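Local atomic coordinates of Cj0977 (Campylobacter jejuni, PDB entry 3BNV), a protein that is of unknown function but is a sigma28-regulated nonflagellar virulence factor of Campylobacter jejuni with a hot-dog fold. Residues A[29-33]-A[34-38]. Residues are numbered along the deposited sequence; the frame is centred on the assembly and turned at random.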
ATOM      1  N   PRO A  29      -1.929  -6.474  15.077  1.00 33.11           N
ATOM      2  CA  PRO A  29      -1.205  -6.185  16.312  1.00 33.00           C
ATOM      3  C   PRO A  29       0.286  -6.020  16.074  1.00 33.13           C
ATOM      4  O   PRO A  29       0.990  -5.410  16.897  1.00 33.33           O
ATOM      5  CB  PRO A  29      -1.450  -7.437  17.164  1.00 33.01           C
ATOM      6  CG  PRO A  29      -1.887  -8.495  16.187  1.00 32.86           C
ATOM      7  CD  PRO A  29      -2.580  -7.795  15.084  1.00 32.59           C
ATOM      8  N   GLU A  30       0.770  -6.557  14.959  1.00 32.91           N
ATOM      9  CA  GLU A  30       2.205  -6.706  14.781  1.00 33.12           C
ATOM     10  C   GLU A  30       2.728  -5.780  13.708  1.00 32.77           C
ATOM     11  O   GLU A  30       3.902  -5.813  13.374  1.00 32.80           O
ATOM     12  CB  GLU A  30       2.493  -8.158  14.419  1.00 33.13           C
ATOM     13  CG  GLU A  30       3.889  -8.566  14.693  1.00 34.89           C
ATOM     14  CD  GLU A  30       4.124  -8.856  16.157  1.00 36.59           C
ATOM     15  OE1 GLU A  30       3.362  -8.339  17.006  1.00 37.45           O
ATOM     16  OE2 GLU A  30       5.074  -9.607  16.452  1.00 36.78           O
ATOM     17  N   LEU A  31       1.842  -4.957  13.172  1.00 32.79           N
ATOM     18  CA  LEU A  31       2.176  -4.112  12.032  1.00 32.83           C
ATOM     19  C   LEU A  31       3.246  -3.096  12.392  1.00 32.84           C
ATOM     20  O   LEU A  31       3.234  -2.529  13.477  1.00 32.92           O
ATOM     21  CB  LEU A  31       0.931  -3.367  11.570  1.00 32.69           C
ATOM     22  CG  LEU A  31       0.697  -3.153  10.076  1.00 32.89           C
ATOM     23  CD1 LEU A  31      -0.217  -1.937   9.899  1.00 31.49           C
ATOM     24  CD2 LEU A  31       1.978  -2.998   9.286  1.00 32.38           C
ATOM     25  N   ASN A  32       4.164  -2.850  11.477  1.00 33.04           N
ATOM     26  CA  ASN A  32       5.139  -1.797  11.696  1.00 33.21           C
ATOM     27  C   ASN A  32       4.564  -0.369  11.596  1.00 33.39           C
ATOM     28  O   ASN A  32       4.383   0.179  10.507  1.00 33.81           O
ATOM     29  CB  ASN A  32       6.310  -1.953  10.765  1.00 32.94           C
ATOM     30  CG  ASN A  32       7.378  -0.998  11.089  1.00 34.30           C
ATOM     31  OD1 ASN A  32       8.514  -1.152  10.689  1.00 35.62           O
ATOM     32  ND2 ASN A  32       7.033  -0.001  11.874  1.00 36.01           N
ATOM     33  N   THR A  33       4.313   0.245  12.746  1.00 33.28           N
ATOM     34  CA  THR A  33       3.591   1.506  12.780  1.00 33.32           C
ATOM     35  C   THR A  33       4.419   2.659  12.210  1.00 33.43           C
ATOM     36  O   THR A  33       3.893   3.776  12.028  1.00 33.60           O
ATOM     37  CB  THR A  33       3.111   1.890  14.217  1.00 33.24           C
ATOM     38  OG1 THR A  33       4.229   2.077  15.078  1.00 33.98           O
ATOM     39  CG2 THR A  33       2.245   0.815  14.819  1.00 34.42           C
ATOM     40  N   SER A  34       5.702   2.404  11.941  1.00 33.05           N
ATOM     41  CA  SER A  34       6.598   3.418  11.374  1.00 33.08           C
ATOM     42  C   SER A  34       6.380   3.539   9.870  1.00 33.30           C
ATOM     43  O   SER A  34       6.845   4.509   9.246  1.00 33.54           O
ATOM     44  CB  SER A  34       8.058   3.023  11.583  1.00 32.35           C
ATOM     45  OG  SER A  34       8.423   3.078  12.949  1.00 34.52           O
ATOM     46  N   LEU A  35       5.711   2.540   9.288  1.00 33.19           N
ATOM     47  CA  LEU A  35       5.502   2.483   7.844  1.00 33.23           C
ATOM     48  C   LEU A  35       4.033   2.694   7.497  1.00 33.46           C
ATOM     49  O   LEU A  35       3.705   3.145   6.386  1.00 33.81           O
ATOM     50  CB  LEU A  35       5.918   1.119   7.279  1.00 33.41           C
ATOM     51  CG  LEU A  35       7.329   0.537   7.438  1.00 33.15           C
ATOM     52  CD1 LEU A  35       7.329  -0.872   6.937  1.00 32.13           C
ATOM     53  CD2 LEU A  35       8.360   1.335   6.652  1.00 33.57           C
ATOM     54  N   ALA A  36       3.140   2.357   8.425  1.00 32.86           N
ATOM     55  CA  ALA A  36       1.718   2.459   8.138  1.00 32.44           C
ATOM     56  C   ALA A  36       1.022   3.530   8.966  1.00 32.51           C
ATOM     57  O   ALA A  36      -0.154   3.790   8.793  1.00 32.55           O
ATOM     58  CB  ALA A  36       1.037   1.119   8.330  1.00 32.16           C
ATOM     59  N   GLY A  37       1.749   4.160   9.881  1.00 32.67           N
ATOM     60  CA  GLY A  37       1.138   5.183  10.705  1.00 32.45           C
ATOM     61  C   GLY A  37       0.704   4.650  12.061  1.00 32.63           C
ATOM     62  O   GLY A  37       0.854   3.454  12.363  1.00 32.52           O
ATOM     63  N   THR A  38       0.163   5.551  12.869  1.00 32.29           N
ATOM     64  CA  THR A  38      -0.329   5.220  14.194  1.00 32.39           C
ATOM     65  C   THR A  38      -1.803   5.572  14.351  1.00 32.27           C
ATOM     66  O   THR A  38      -2.253   6.624  13.919  1.00 32.08           O
ATOM     67  CB  THR A  38       0.428   6.015  15.227  1.00 32.50           C
ATOM     68  OG1 THR A  38       1.806   5.641  15.167  1.00 34.22           O
ATOM     69  CG2 THR A  38      -0.115   5.774  16.585  1.00 31.54           C
TER
HETATM   70  O   HOH W   1       3.657   6.803  13.222  1.00 26.98           O
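Asn32 meets Leu35 and Ala36 where the chain winds into the short helix 33-36, a single loosely bonded turn leading into strand 38-43. Its carbonyl O takes two backbone donors. Leu35 N reaches Asn32 O at 3.0 Å along a nearly straight N-H, though from above the carbonyl plane, whereas Ala36 N lies in that plane, 3.3 Å from Asn32 O. One acceptor shared by the third and fourth residues onward draws the chain into a tight turn.

The side chain of Asn32 can be followed outward. With CG swung anti to the backbone N (chi1 -173°), Asn32 CB passes 4.1 Å from Leu35 CD1. Asn32 CG then lies near Leu35 CG, and of the two ends of the amide one sits by Leu35 CG and CD1, the other by Ser34 N and CB. The amide is probably modelled turned over. Asparagine suits a place before a helical turn, being short enough for its end to lie beside the turn's first residues. Leu35 itself carries on to Phe69 of the second subunit.

Leu31 CD1 rests 3.7 Å from Ala36 CB, an apolar contact in which alanine's single methyl lets the leucine branch lie against it. Both also touch Tyr76 of helix 67-82, the long helix of the hot-dog fold, and Leu31 packs on Phe66 of the second subunit.

Gly37 ends the turn with a positive phi of 97°, where a CB would collide with the preceding carbonyl O; its N gives a weak bond to Thr33 O. A water bridges that same oxygen to Thr38 OG1, 2.9 Å from the water. The chemistry thus implies a turn held chiefly by main-chain polar groups, with Ala36 set against helix 67-82, Leu35 against the second subunit and Leu31 against both.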